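Local coordinates for fumarylacetoacetate hydrolase (Burkholderia xenovorans, PDB 5TI1), which hydrolyses fumarylacetoacetate to fumarate and acetoacetate, the last step of phenylalanine and tyrosine breakdown, at the interface of chains A and B. Coordinates in Å, arbitrary orientation; residue numbers count along the deposited sequence, not the author numbering. Chains: chain A/B, Fumarylacetoacetate hydrolase.

Contact 1: the interface of chains A and B. Residues chain A 204-205, 217, 278; chain B 313, 362-363.
Strands 204-207 and 216-219 of chain A, with the start of its helix 278-281, receive the C-terminal end of helix 353-362 and the 3-10 helix 312-314 of chain B. The patch belongs to a two-fold interface, probably the homodimer usual in the fumarylacetoacetate hydrolase (FAH) family. Directly beyond the helix end, the hydroxyl OG of B:Ser363 donates a short 2.6 Å hydrogen bond to the backbone O of A:Asn204. The approach is bent, with 146° at the oxygen, and the donor lies 21° off the carbonyl plane. With chi1 at -74°, anti to its own carbonyl carbon, OG is turned toward the A:Asn204 carbonyl. CB of B:Ser363 rests 4.0 Å from CB of A:Asn278. Two waters extend this polar strip. Water 1 links the backbone N of A:Asn204 to the carbonyl O of B:Val362, 2.8 Å from the water; water 2 joins the backbone N of B:Ser363, at 2.9 Å, to the side-chain OD1 of A:Asn278 over a longer 3.3 Å. The apolar half centres on B:Val362. Its CG2, anti to the backbone N, meets the rim of A:Phe217 at CE1, 3.5 Å away, as the two side chains run antiparallel alongside each other. The same methyl lies over a face of the B:Tyr313 ring, offset toward its rim. CD1 of B:Tyr313 in turn reaches CD1 of A:Phe217 at 3.9 Å, the two aromatic side chains crossing obliquely. CG1 of B:Val362 turns instead toward the amide ND2 of A:Asn278, 3.8 Å away.

Contact 2: the interface of chains A and B. Residues chain A 187-189, 277, 281; chain B 152, 185-187, 360.
A:Phe277, in the loop before helix 278-281, packs against B:His360, B:Thr152 and strand 185-188 of chain B in this part of the two-fold interface, probably that of the FAH-family dimer. In the aromatic packing, the ring tip CZ of A:Phe277 stands over the centre of the B:His360 imidazole, 3.5 Å from CE1, with the ring planes inclined by about 54°. CG of A:Phe277 is anti to its backbone N (chi1 -174°), which extends the ring toward chain B. Methyl CG2 of B:Thr152 also touches this tip, 3.7 Å from CZ. The peptide between B:Gly185 and B:Tyr186 lies over one phenyl face, toward the rim, and ND2 of B:Asn187 sits at the ring edge, in plane. Within chain B, OG1 of B:Thr152 hydrogen-bonds NE2 of B:His360 at 2.7 Å in the imidazole plane, which helps fix the rotation of the ring. Polar groups meet across the contact through water. The guanidinium of A:Arg189, carried on a chain bent at chi2 (79°), binds water 3 and water 4 through NH1, both at its edge and in plane. OG1 of B:Thr152 holds both waters, 2.8 Å from water 4, which ND2 of B:Asn187 also binds. Close, unbonded packing joins the two copies of Asn187 in a nearly symmetric pair: CB of A:Asn187 and CB of B:Asn187 are 3.8 Å apart, and each CB faces the other's backbone O. OD1 of B:Asn187 points tip to tip at methyl CG2 of A:Thr281, 3.6 Å away.

Contact 1: the interface of chains A and B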
# COMPACT_ATOMS: atom_id res chain seq x y z
N ASN A 204 -8.48 15.89 11.55
CA ASN A 204 -8.36 17.26 11.07
C ASN A 204 -7.86 17.20 9.62
O ASN A 204 -7.14 16.29 9.24
CB ASN A 204 -7.39 18.07 11.92
CG ASN A 204 -7.90 18.30 13.33
OD1 ASN A 204 -8.99 18.82 13.53
ND2 ASN A 204 -7.09 17.91 14.31
N GLY A 205 -8.25 18.19 8.83
CA GLY A 205 -7.78 18.26 7.46
C GLY A 205 -8.14 19.59 6.86
O GLY A 205 -8.59 20.51 7.55
N PHE A 217 -8.33 24.90 7.82
CA PHE A 217 -7.86 23.71 8.52
C PHE A 217 -8.68 23.55 9.78
O PHE A 217 -8.79 24.49 10.57
CB PHE A 217 -6.38 23.84 8.85
CG PHE A 217 -5.87 22.74 9.75
CD1 PHE A 217 -5.62 21.48 9.24
CD2 PHE A 217 -5.62 22.98 11.08
CE1 PHE A 217 -5.14 20.47 10.05
CE2 PHE A 217 -5.14 21.98 11.90
CZ PHE A 217 -4.90 20.73 11.38
N ASN A 278 -6.16 11.56 2.13
CA ASN A 278 -6.25 11.79 3.57
C ASN A 278 -7.63 11.46 4.12
O ASN A 278 -7.76 11.07 5.29
CB ASN A 278 -5.88 13.23 3.91
CG ASN A 278 -4.36 13.44 4.00
OD1 ASN A 278 -3.60 12.50 4.21
ND2 ASN A 278 -3.94 14.69 3.87
N TYR B 313 -0.17 24.69 8.90
CA TYR B 313 0.44 23.39 9.15
C TYR B 313 1.43 22.99 8.06
O TYR B 313 2.25 22.09 8.28
CB TYR B 313 -0.65 22.30 9.34
CG TYR B 313 -1.18 21.68 8.07
CD1 TYR B 313 -2.26 22.24 7.40
CD2 TYR B 313 -0.63 20.52 7.54
CE1 TYR B 313 -2.76 21.68 6.24
CE2 TYR B 313 -1.11 19.95 6.37
CZ TYR B 313 -2.19 20.54 5.72
OH TYR B 313 -2.69 20.00 4.55
N VAL B 362 -1.33 14.71 8.32
CA VAL B 362 -2.06 15.75 9.03
C VAL B 362 -3.42 15.27 9.50
O VAL B 362 -3.96 15.76 10.51
CB VAL B 362 -2.19 17.01 8.15
CG1 VAL B 362 -3.16 16.77 7.01
CG2 VAL B 362 -2.64 18.20 9.01
N SER B 363 -4.01 14.31 8.80
CA SER B 363 -5.31 13.76 9.16
C SER B 363 -5.19 12.52 10.05
O SER B 363 -6.22 11.95 10.43
CB SER B 363 -6.11 13.43 7.89
OG SER B 363 -6.58 14.63 7.29
O HOH W 1 -5.89 14.86 12.29
O HOH W 2 -3.15 11.89 7.37

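Contact 2: the interface of chains A and B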
# COMPACT_ATOMS: atom_id res chain seq x y z
N ASN A 187 -5.81 2.13 -4.77
CA ASN A 187 -4.96 1.62 -3.70
C ASN A 187 -5.35 2.29 -2.39
O ASN A 187 -5.42 3.52 -2.32
CB ASN A 187 -3.48 1.90 -3.97
CG ASN A 187 -2.99 1.29 -5.26
OD1 ASN A 187 -2.63 2.00 -6.20
ND2 ASN A 187 -2.95 -0.04 -5.32
N GLY A 188 -5.57 1.48 -1.35
CA GLY A 188 -5.76 1.99 -0.01
C GLY A 188 -4.46 1.98 0.79
O GLY A 188 -3.39 1.61 0.31
N ARG A 189 -4.58 2.42 2.04
CA ARG A 189 -3.44 2.51 2.94
C ARG A 189 -3.45 1.31 3.88
O ARG A 189 -4.27 1.23 4.80
CB ARG A 189 -3.49 3.82 3.73
CG ARG A 189 -2.33 4.02 4.69
CD ARG A 189 -1.07 4.51 3.96
NE ARG A 189 0.06 4.61 4.89
CZ ARG A 189 1.32 4.81 4.53
NH1 ARG A 189 1.67 4.92 3.25
NH2 ARG A 189 2.26 4.86 5.47
N PHE A 277 -7.59 10.35 -0.51
CA PHE A 277 -6.29 10.16 0.12
C PHE A 277 -6.42 10.34 1.63
O PHE A 277 -6.77 9.39 2.34
CB PHE A 277 -5.27 11.12 -0.51
CG PHE A 277 -3.87 10.90 -0.03
CD1 PHE A 277 -3.33 9.63 0.02
CD2 PHE A 277 -3.09 11.98 0.38
CE1 PHE A 277 -2.02 9.42 0.46
CE2 PHE A 277 -1.79 11.78 0.83
CZ PHE A 277 -1.26 10.50 0.88
N THR A 281 -7.30 7.38 4.69
CA THR A 281 -6.17 6.67 5.25
C THR A 281 -6.05 6.84 6.76
O THR A 281 -5.14 6.24 7.36
CB THR A 281 -4.87 7.15 4.57
OG1 THR A 281 -4.67 8.54 4.84
CG2 THR A 281 -4.93 6.92 3.04
N THR B 152 3.58 5.78 -1.37
CA THR B 152 2.74 6.93 -1.63
C THR B 152 3.40 7.75 -2.74
O THR B 152 4.62 7.89 -2.76
CB THR B 152 2.60 7.80 -0.37
OG1 THR B 152 1.98 7.04 0.68
CG2 THR B 152 1.80 9.06 -0.66
N GLY B 185 -1.65 13.89 -3.50
CA GLY B 185 -0.99 12.61 -3.66
C GLY B 185 -2.01 11.49 -3.57
O GLY B 185 -3.19 11.72 -3.31
N TYR B 186 -1.52 10.27 -3.77
CA TYR B 186 -2.37 9.09 -3.78
C TYR B 186 -1.54 7.92 -3.23
O TYR B 186 -0.31 7.98 -3.23
CB TYR B 186 -2.90 8.79 -5.20
CG TYR B 186 -1.83 8.39 -6.19
CD1 TYR B 186 -1.00 9.33 -6.78
CD2 TYR B 186 -1.62 7.05 -6.51
CE1 TYR B 186 0.00 8.95 -7.68
CE2 TYR B 186 -0.63 6.66 -7.41
CZ TYR B 186 0.19 7.61 -7.99
OH TYR B 186 1.18 7.21 -8.87
N ASN B 187 -2.22 6.89 -2.72
CA ASN B 187 -1.53 5.64 -2.39
C ASN B 187 -1.11 4.94 -3.68
O ASN B 187 -1.92 4.78 -4.60
CB ASN B 187 -2.42 4.69 -1.59
CG ASN B 187 -2.92 5.29 -0.31
OD1 ASN B 187 -4.11 5.51 -0.17
ND2 ASN B 187 -2.02 5.55 0.62
N HIS B 360 0.80 14.28 4.44
CA HIS B 360 0.48 12.85 4.48
C HIS B 360 -0.12 12.45 5.83
O HIS B 360 -1.04 11.62 5.89
CB HIS B 360 1.74 12.02 4.21
CG HIS B 360 1.45 10.63 3.71
ND1 HIS B 360 0.34 9.91 4.09
CD2 HIS B 360 2.14 9.83 2.86
CE1 HIS B 360 0.35 8.73 3.49
NE2 HIS B 360 1.44 8.65 2.74
O HOH W 3 4.20 5.62 2.09
O HOH W 4 0.31 4.75 0.62

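Contact 1 and contact 2 are neighbouring patches of one interface, their C-alpha centres about 14 Å apart. Chain B helix 353-362 serves both, giving its last residue to contact 1 and B:His360, half a turn earlier, to contact 2. On chain A, helix 278-281 and the residue just before it are likewise divided between them. A:Lys280 of this short helix belongs to the sodium site, and B:Thr152 of contact 2 adjoins the magnesium ligand Asp153, so dimer packing may help to position both metal sites. The centres of contacts 1 and 2 lie about 22 and 18 Å from A:His160, the presumed proton acceptor.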